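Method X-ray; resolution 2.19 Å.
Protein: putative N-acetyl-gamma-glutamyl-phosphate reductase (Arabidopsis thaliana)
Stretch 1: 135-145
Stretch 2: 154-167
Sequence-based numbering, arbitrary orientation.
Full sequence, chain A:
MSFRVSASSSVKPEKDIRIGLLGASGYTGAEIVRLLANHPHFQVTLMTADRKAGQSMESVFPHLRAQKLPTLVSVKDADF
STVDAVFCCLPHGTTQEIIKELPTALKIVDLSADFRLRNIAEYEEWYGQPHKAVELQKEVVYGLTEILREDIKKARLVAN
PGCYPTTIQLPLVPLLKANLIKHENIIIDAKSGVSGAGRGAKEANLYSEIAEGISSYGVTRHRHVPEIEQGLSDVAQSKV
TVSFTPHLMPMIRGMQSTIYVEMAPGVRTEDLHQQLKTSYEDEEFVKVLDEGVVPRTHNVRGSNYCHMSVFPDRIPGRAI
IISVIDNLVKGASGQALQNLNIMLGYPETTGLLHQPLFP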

ATOM      1  N   GLU A 135      12.318  34.859  27.153  1.00 50.52           N
ATOM      2  CA  GLU A 135      11.971  34.777  28.573  1.00 50.01           C
ATOM      3  C   GLU A 135      11.017  33.631  28.881  1.00 47.90           C
ATOM      4  O   GLU A 135      11.261  32.831  29.785  1.00 46.98           O
ATOM      5  CB  GLU A 135      11.321  36.078  29.071  1.00 53.30           C
ATOM      6  CG  GLU A 135      12.246  37.222  29.480  1.00 57.55           C
ATOM      7  CD  GLU A 135      13.627  36.775  29.894  1.00 60.50           C
ATOM      8  OE1 GLU A 135      13.738  35.885  30.753  1.00 62.22           O
ATOM      9  OE2 GLU A 135      14.608  37.329  29.359  1.00 62.91           O
ATOM     10  N   LEU A 136       9.914  33.577  28.146  1.00 45.53           N
ATOM     11  CA  LEU A 136       8.914  32.535  28.340  1.00 44.36           C
ATOM     12  C   LEU A 136       9.560  31.159  28.254  1.00 43.48           C
ATOM     13  O   LEU A 136       9.182  30.234  28.973  1.00 41.79           O
ATOM     14  CB  LEU A 136       7.814  32.654  27.279  1.00 43.07           C
ATOM     15  CG  LEU A 136       6.620  31.702  27.428  1.00 43.81           C
ATOM     16  CD1 LEU A 136       6.031  31.870  28.811  1.00 43.83           C
ATOM     17  CD2 LEU A 136       5.568  32.001  26.371  1.00 43.46           C
ATOM     18  N   GLN A 137      10.556  31.042  27.382  1.00 43.90           N
ATOM     19  CA  GLN A 137      11.255  29.781  27.176  1.00 43.71           C
ATOM     20  C   GLN A 137      11.781  29.120  28.440  1.00 46.09           C
ATOM     21  O   GLN A 137      11.783  27.893  28.544  1.00 46.39           O
ATOM     22  CB  GLN A 137      12.427  29.960  26.216  1.00 41.35           C
ATOM     23  CG  GLN A 137      13.194  28.662  26.016  1.00 36.72           C
ATOM     24  CD  GLN A 137      12.356  27.622  25.309  1.00 34.69           C
ATOM     25  OE1 GLN A 137      11.929  27.834  24.177  1.00 31.87           O
ATOM     26  NE2 GLN A 137      12.111  26.500  25.970  1.00 30.91           N
ATOM     27  N   LYS A 138      12.223  29.916  29.407  1.00 48.37           N
ATOM     28  CA  LYS A 138      12.763  29.327  30.621  1.00 49.62           C
ATOM     29  C   LYS A 138      11.770  28.709  31.586  1.00 48.98           C
ATOM     30  O   LYS A 138      12.171  28.058  32.551  1.00 47.25           O
ATOM     31  CB  LYS A 138      13.661  30.304  31.381  1.00 53.12           C
ATOM     32  CG  LYS A 138      13.478  31.779  31.185  1.00 57.53           C
ATOM     33  CD  LYS A 138      14.803  32.403  31.615  1.00 61.39           C
ATOM     34  CE  LYS A 138      14.760  33.880  31.901  1.00 65.29           C
ATOM     35  NZ  LYS A 138      16.157  34.398  31.933  1.00 67.80           N
ATOM     36  N   GLU A 139      10.480  28.888  31.336  1.00 48.72           N
ATOM     37  CA  GLU A 139       9.494  28.288  32.220  1.00 48.53           C
ATOM     38  C   GLU A 139       8.833  27.089  31.535  1.00 46.64           C
ATOM     39  O   GLU A 139       7.947  26.445  32.096  1.00 45.27           O
ATOM     40  CB  GLU A 139       8.445  29.316  32.637  1.00 51.29           C
ATOM     41  CG  GLU A 139       7.466  29.715  31.569  1.00 57.24           C
ATOM     42  CD  GLU A 139       6.350  30.562  32.140  1.00 59.20           C
ATOM     43  OE1 GLU A 139       6.594  31.755  32.443  1.00 58.79           O
ATOM     44  OE2 GLU A 139       5.234  30.022  32.303  1.00 60.17           O
ATOM     45  N   VAL A 140       9.295  26.784  30.326  1.00 43.37           N
ATOM     46  CA  VAL A 140       8.766  25.669  29.549  1.00 40.31           C
ATOM     47  C   VAL A 140       9.321  24.323  30.001  1.00 38.69           C
ATOM     48  O   VAL A 140      10.510  24.196  30.285  1.00 37.42           O
ATOM     49  CB  VAL A 140       9.095  25.827  28.048  1.00 40.51           C
ATOM     50  CG1 VAL A 140       8.565  24.624  27.269  1.00 39.19           C
ATOM     51  CG2 VAL A 140       8.499  27.123  27.516  1.00 39.39           C
ATOM     52  N   VAL A 141       8.444  23.321  30.058  1.00 36.63           N
ATOM     53  CA  VAL A 141       8.832  21.964  30.440  1.00 34.88           C
ATOM     54  C   VAL A 141       8.659  21.013  29.250  1.00 33.52           C
ATOM     55  O   VAL A 141       7.613  21.008  28.597  1.00 32.31           O
ATOM     56  CB  VAL A 141       7.975  21.436  31.618  1.00 35.83           C
ATOM     57  CG1 VAL A 141       8.304  19.963  31.890  1.00 35.07           C
ATOM     58  CG2 VAL A 141       8.228  22.277  32.868  1.00 34.84           C
ATOM     59  N   TYR A 142       9.691  20.216  28.975  1.00 32.02           N
ATOM     60  CA  TYR A 142       9.671  19.249  27.875  1.00 29.84           C
ATOM     61  C   TYR A 142       8.661  18.148  28.200  1.00 30.51           C
ATOM     62  O   TYR A 142       8.771  17.473  29.226  1.00 29.55           O
ATOM     63  CB  TYR A 142      11.066  18.649  27.694  1.00 29.70           C
ATOM     64  CG  TYR A 142      11.256  17.838  26.429  1.00 29.20           C
ATOM     65  CD1 TYR A 142      11.097  18.422  25.169  1.00 29.48           C
ATOM     66  CD2 TYR A 142      11.631  16.495  26.489  1.00 30.01           C
ATOM     67  CE1 TYR A 142      11.314  17.686  24.000  1.00 29.63           C
ATOM     68  CE2 TYR A 142      11.850  15.749  25.326  1.00 29.48           C
ATOM     69  CZ  TYR A 142      11.694  16.352  24.089  1.00 29.90           C
ATOM     70  OH  TYR A 142      11.940  15.632  22.941  1.00 29.92           O
ATOM     71  N   GLY A 143       7.689  17.962  27.312  1.00 29.91           N
ATOM     72  CA  GLY A 143       6.638  16.982  27.547  1.00 29.69           C
ATOM     73  C   GLY A 143       6.842  15.483  27.352  1.00 29.07           C
ATOM     74  O   GLY A 143       5.917  14.803  26.914  1.00 29.34           O
ATOM     75  N   LEU A 144       8.023  14.954  27.658  1.00 28.40           N
ATOM     76  CA  LEU A 144       8.247  13.513  27.516  1.00 28.95           C
ATOM     77  C   LEU A 144       7.695  12.942  28.827  1.00 29.72           C
ATOM     78  O   LEU A 144       8.430  12.703  29.794  1.00 29.10           O
ATOM     79  CB  LEU A 144       9.745  13.207  27.351  1.00 27.12           C
ATOM     80  CG  LEU A 144      10.092  11.738  27.053  1.00 27.14           C
ATOM     81  CD1 LEU A 144       9.281  11.239  25.865  1.00 24.94           C
ATOM     82  CD2 LEU A 144      11.585  11.608  26.768  1.00 26.38           C
ATOM     83  N   THR A 145       6.383  12.736  28.835  1.00 30.41           N
ATOM     84  CA  THR A 145       5.644  12.279  30.006  1.00 31.07           C
ATOM     85  C   THR A 145       6.282  11.295  30.989  1.00 32.10           C
ATOM     86  O   THR A 145       6.439  11.626  32.168  1.00 32.43           O
ATOM     87  CB  THR A 145       4.255  11.751  29.599  1.00 30.56           C
ATOM     88  OG1 THR A 145       3.756  12.529  28.500  1.00 28.62           O
ATOM     89  CG2 THR A 145       3.284  11.895  30.775  1.00 31.21           C
ATOM     90  N   LYS A 154       3.175  20.440  37.105  1.00 47.21           N
ATOM     91  CA  LYS A 154       3.116  21.808  37.598  1.00 48.30           C
ATOM     92  C   LYS A 154       3.542  22.882  36.598  1.00 46.82           C
ATOM     93  O   LYS A 154       3.828  24.015  36.983  1.00 46.67           O
ATOM     94  CB  LYS A 154       3.944  21.924  38.880  1.00 51.33           C
ATOM     95  CG  LYS A 154       5.348  21.363  38.757  1.00 55.17           C
ATOM     96  CD  LYS A 154       6.056  21.354  40.106  1.00 59.62           C
ATOM     97  CE  LYS A 154       7.440  20.728  40.001  1.00 62.90           C
ATOM     98  NZ  LYS A 154       8.168  20.746  41.304  1.00 66.72           N
ATOM     99  N   ALA A 155       3.575  22.532  35.316  1.00 45.46           N
ATOM    100  CA  ALA A 155       3.960  23.493  34.287  1.00 43.49           C
ATOM    101  C   ALA A 155       2.717  24.129  33.682  1.00 42.23           C
ATOM    102  O   ALA A 155       1.643  23.527  33.674  1.00 42.61           O
ATOM    103  CB  ALA A 155       4.767  22.806  33.200  1.00 42.94           C
ATOM    104  N   ARG A 156       2.862  25.353  33.188  1.00 40.96           N
ATOM    105  CA  ARG A 156       1.746  26.056  32.558  1.00 40.30           C
ATOM    106  C   ARG A 156       1.880  25.879  31.050  1.00 37.60           C
ATOM    107  O   ARG A 156       0.896  25.696  30.335  1.00 35.78           O
ATOM    108  CB  ARG A 156       1.776  27.552  32.900  1.00 40.36           C
ATOM    109  CG  ARG A 156       0.581  28.324  32.338  1.00 45.20           C
ATOM    110  CD  ARG A 156       0.632  29.807  32.677  1.00 46.13           C
ATOM    111  NE  ARG A 156       1.502  30.562  31.778  1.00 49.44           N
ATOM    112  CZ  ARG A 156       1.170  30.920  30.540  1.00 49.70           C
ATOM    113  NH1 ARG A 156      -0.019  30.594  30.045  1.00 50.29           N
ATOM    114  NH2 ARG A 156       2.024  31.611  29.799  1.00 49.26           N
ATOM    115  N   LEU A 157       3.121  25.940  30.580  1.00 36.51           N
ATOM    116  CA  LEU A 157       3.423  25.788  29.164  1.00 36.16           C
ATOM    117  C   LEU A 157       4.337  24.585  28.953  1.00 35.06           C
ATOM    118  O   LEU A 157       5.464  24.536  29.464  1.00 33.52           O
ATOM    119  CB  LEU A 157       4.102  27.048  28.622  1.00 36.96           C
ATOM    120  CG  LEU A 157       4.553  26.989  27.155  1.00 39.86           C
ATOM    121  CD1 LEU A 157       3.333  26.858  26.237  1.00 40.16           C
ATOM    122  CD2 LEU A 157       5.350  28.240  26.808  1.00 38.58           C
ATOM    123  N   VAL A 158       3.841  23.609  28.201  1.00 33.70           N
ATOM    124  CA  VAL A 158       4.613  22.410  27.926  1.00 32.40           C
ATOM    125  C   VAL A 158       4.922  22.278  26.445  1.00 31.65           C
ATOM    126  O   VAL A 158       4.052  22.476  25.596  1.00 30.38           O
ATOM    127  CB  VAL A 158       3.872  21.135  28.404  1.00 33.21           C
ATOM    128  CG1 VAL A 158       4.573  19.882  27.857  1.00 34.27           C
ATOM    129  CG2 VAL A 158       3.859  21.084  29.926  1.00 31.46           C
ATOM    130  N   ALA A 159       6.179  21.966  26.144  1.00 29.52           N
ATOM    131  CA  ALA A 159       6.610  21.776  24.766  1.00 29.00           C
ATOM    132  C   ALA A 159       6.506  20.281  24.504  1.00 27.95           C
ATOM    133  O   ALA A 159       7.295  19.497  25.040  1.00 29.23           O
ATOM    134  CB  ALA A 159       8.057  22.249  24.590  1.00 27.78           C
ATOM    135  N   ASN A 160       5.519  19.881  23.712  1.00 27.75           N
ATOM    136  CA  ASN A 160       5.332  18.469  23.406  1.00 27.97           C
ATOM    137  C   ASN A 160       6.471  18.014  22.499  1.00 27.58           C
ATOM    138  O   ASN A 160       6.734  18.632  21.465  1.00 29.01           O
ATOM    139  CB  ASN A 160       3.981  18.244  22.721  1.00 26.49           C
ATOM    140  CG  ASN A 160       3.454  16.833  22.935  1.00 25.94           C
ATOM    141  OD1 ASN A 160       3.361  16.363  24.066  1.00 26.31           O
ATOM    142  ND2 ASN A 160       3.110  16.154  21.851  1.00 25.82           N
ATOM    143  N   PRO A 161       7.184  16.943  22.889  1.00 27.12           N
ATOM    144  CA  PRO A 161       8.300  16.440  22.073  1.00 27.03           C
ATOM    145  C   PRO A 161       7.945  16.026  20.649  1.00 26.89           C
ATOM    146  O   PRO A 161       6.774  15.874  20.303  1.00 26.70           O
ATOM    147  CB  PRO A 161       8.860  15.274  22.902  1.00 25.22           C
ATOM    148  CG  PRO A 161       7.810  14.982  23.946  1.00 25.72           C
ATOM    149  CD  PRO A 161       7.194  16.323  24.226  1.00 26.54           C
ATOM    150  N   GLY A 162       8.974  15.875  19.820  1.00 27.24           N
ATOM    151  CA  GLY A 162       8.756  15.459  18.451  1.00 25.83           C
ATOM    152  C   GLY A 162       8.564  13.956  18.463  1.00 26.47           C
ATOM    153  O   GLY A 162       8.801  13.314  19.486  1.00 26.70           O
ATOM    154  N   CYS A 163       8.141  13.394  17.336  1.00 25.32           N
ATOM    155  CA  CYS A 163       7.907  11.962  17.230  1.00 25.09           C
ATOM    156  C   CYS A 163       9.184  11.125  17.375  1.00 26.28           C
ATOM    157  O   CYS A 163       9.306  10.324  18.309  1.00 26.13           O
ATOM    158  CB  CYS A 163       7.208  11.656  15.903  1.00 23.11           C
ATOM    159  SG  CYS A 163       7.918  12.513  14.496  1.00 29.84           S
ATOM    160  N   TYR A 164      10.136  11.304  16.463  1.00 25.20           N
ATOM    161  CA  TYR A 164      11.390  10.557  16.526  1.00 24.63           C
ATOM    162  C   TYR A 164      12.069  10.651  17.893  1.00 25.80           C
ATOM    163  O   TYR A 164      12.450   9.634  18.474  1.00 23.51           O
ATOM    164  CB  TYR A 164      12.356  11.046  15.441  1.00 23.67           C
ATOM    165  CG  TYR A 164      12.049  10.533  14.054  1.00 23.67           C
ATOM    166  CD1 TYR A 164      11.992   9.161  13.791  1.00 22.20           C
ATOM    167  CD2 TYR A 164      11.907  11.416  12.984  1.00 23.03           C
ATOM    168  CE1 TYR A 164      11.816   8.679  12.489  1.00 22.35           C
ATOM    169  CE2 TYR A 164      11.728  10.947  11.679  1.00 23.66           C
ATOM    170  CZ  TYR A 164      11.689   9.580  11.436  1.00 24.53           C
ATOM    171  OH  TYR A 164      11.567   9.128  10.138  1.00 23.05           O
ATOM    172  N   PRO A 165      12.234  11.878  18.425  1.00 23.91           N
ATOM    173  CA  PRO A 165      12.874  12.059  19.730  1.00 25.13           C
ATOM    174  C   PRO A 165      12.221  11.226  20.834  1.00 25.70           C
ATOM    175  O   PRO A 165      12.903  10.741  21.736  1.00 26.50           O
ATOM    176  CB  PRO A 165      12.728  13.562  19.984  1.00 23.28           C
ATOM    177  CG  PRO A 165      12.764  14.136  18.618  1.00 23.07           C
ATOM    178  CD  PRO A 165      11.852  13.180  17.857  1.00 23.80           C
ATOM    179  N   THR A 166      10.902  11.070  20.763  1.00 25.85           N
ATOM    180  CA  THR A 166      10.179  10.294  21.761  1.00 24.97           C
ATOM    181  C   THR A 166      10.605   8.823  21.729  1.00 25.41           C
ATOM    182  O   THR A 166      10.848   8.225  22.773  1.00 24.28           O
ATOM    183  CB  THR A 166       8.645  10.391  21.539  1.00 25.60           C
ATOM    184  OG1 THR A 166       8.208  11.736  21.778  1.00 26.09           O
ATOM    185  CG2 THR A 166       7.904   9.446  22.477  1.00 24.26           C
ATOM    186  N   THR A 167      10.698   8.249  20.532  1.00 25.36           N
ATOM    187  CA  THR A 167      11.092   6.847  20.387  1.00 25.43           C
ATOM    188  C   THR A 167      12.538   6.602  20.800  1.00 28.24           C
ATOM    189  O   THR A 167      12.906   5.481  21.142  1.00 28.36           O
ATOM    190  CB  THR A 167      10.974   6.353  18.927  1.00 27.09           C
ATOM    191  OG1 THR A 167      12.025   6.934  18.140  1.00 25.42           O
ATOM    192  CG2 THR A 167       9.618   6.721  18.334  1.00 24.07           C
TER
HETATM  193  O   HOH W   1       3.819  33.109  32.084  1.00 42.77           O
HETATM  194  O   HOH W   2       5.255  26.891  32.410  1.00 43.99           O
HETATM  195  O   HOH W   3       3.553  31.260  33.988  1.00 48.24           O

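Two neighbouring parallel strands illustrate a general principle: backbone hydrogen bonds set the register, and the side chains that the register brings together decide how each face of the pairing is packed. The apolar centre here is Leu157, the residue most covered by the opposing stretch. Its CA-to-CB bond points toward that stretch, and its CD2 lies 3.4 Å from CG2 of Val140 and 3.7 Å from CG of Leu136. Leu136 starts out sideways, but its t, p rotamer brings the end of the side chain nearer, so that Leu136, in the weakly bonded helix, and Val140 both supply apolar surface to one leucine. A type I turn from Gln137 to Val140 leads the chain on into the pairing without reversing its course. Val140 then extends the apolar patch along the second stretch, with its CG1 3.6 Å from CB of Ala159.

Alternation along the strands places different pairs on the two faces. Val141 and Val158 share one face, though their side chains meet only loosely, CB of Val141 standing 4.5 Å from CG2 of Val158; the closer side-chain partner of Val141 is Ala155, whose CB is 3.5 Å from Val141 CG2. Tyr142 and Ala159 share the other face. There the tyrosine reaches forward along the second stretch, and Pro161 lies over one face of its ring, with Tyr142 CZ 3.3 Å from Pro161 CB.

The backbone ladder that fixes this arrangement has the staggered pattern of parallel strands. Val141 bonds on both sides of Val158: its N donates to O of Leu157 at 3.3 Å, and its O accepts from N of Ala159 at 3.0 Å. The next rung is the shortest, N of Gly143 donating to O of Ala159 at 2.8 Å and 168°. A CA-H...O contact from Val158 CA to Val141 O, 3.4 Å, supplements these bonds.

Gly143 shows what close approach can demand. An ideal CB on it would fall 2.9 Å from CG1 of Val158, a clash, and 3.1 Å from CD of Pro161. Without a side chain, the residue lets its own C come within 3.3 Å of Pro161 CD. Beyond it, Leu144 continues the apolar packing more loosely, its CB 4.3 Å from CG of Pro161.

The polar edge lies at the other end of the pairing, where Glu139 faces Arg156. Their direct salt bridge is long, with Glu139 OE2 3.8 Å from Arg156 NE, and water fills out the pairing. Water 3 donates to OE2 of Glu139 at 2.7 Å and accepts from NE of Arg156 at 3.1 Å; water 1 similarly links Glu139 OE1, at 3.1 Å, with Arg156 NH2, at 3.3 Å. Water 2 brings in the main chain, donating to Glu139 O at 2.7 Å and to Glu139 OE2 at 3.1 Å while accepting from Arg156 N at 2.9 Å. The long direct contact is thus accompanied by two waters that bridge the charged groups and a third that joins Glu139 to the main chain of Arg156.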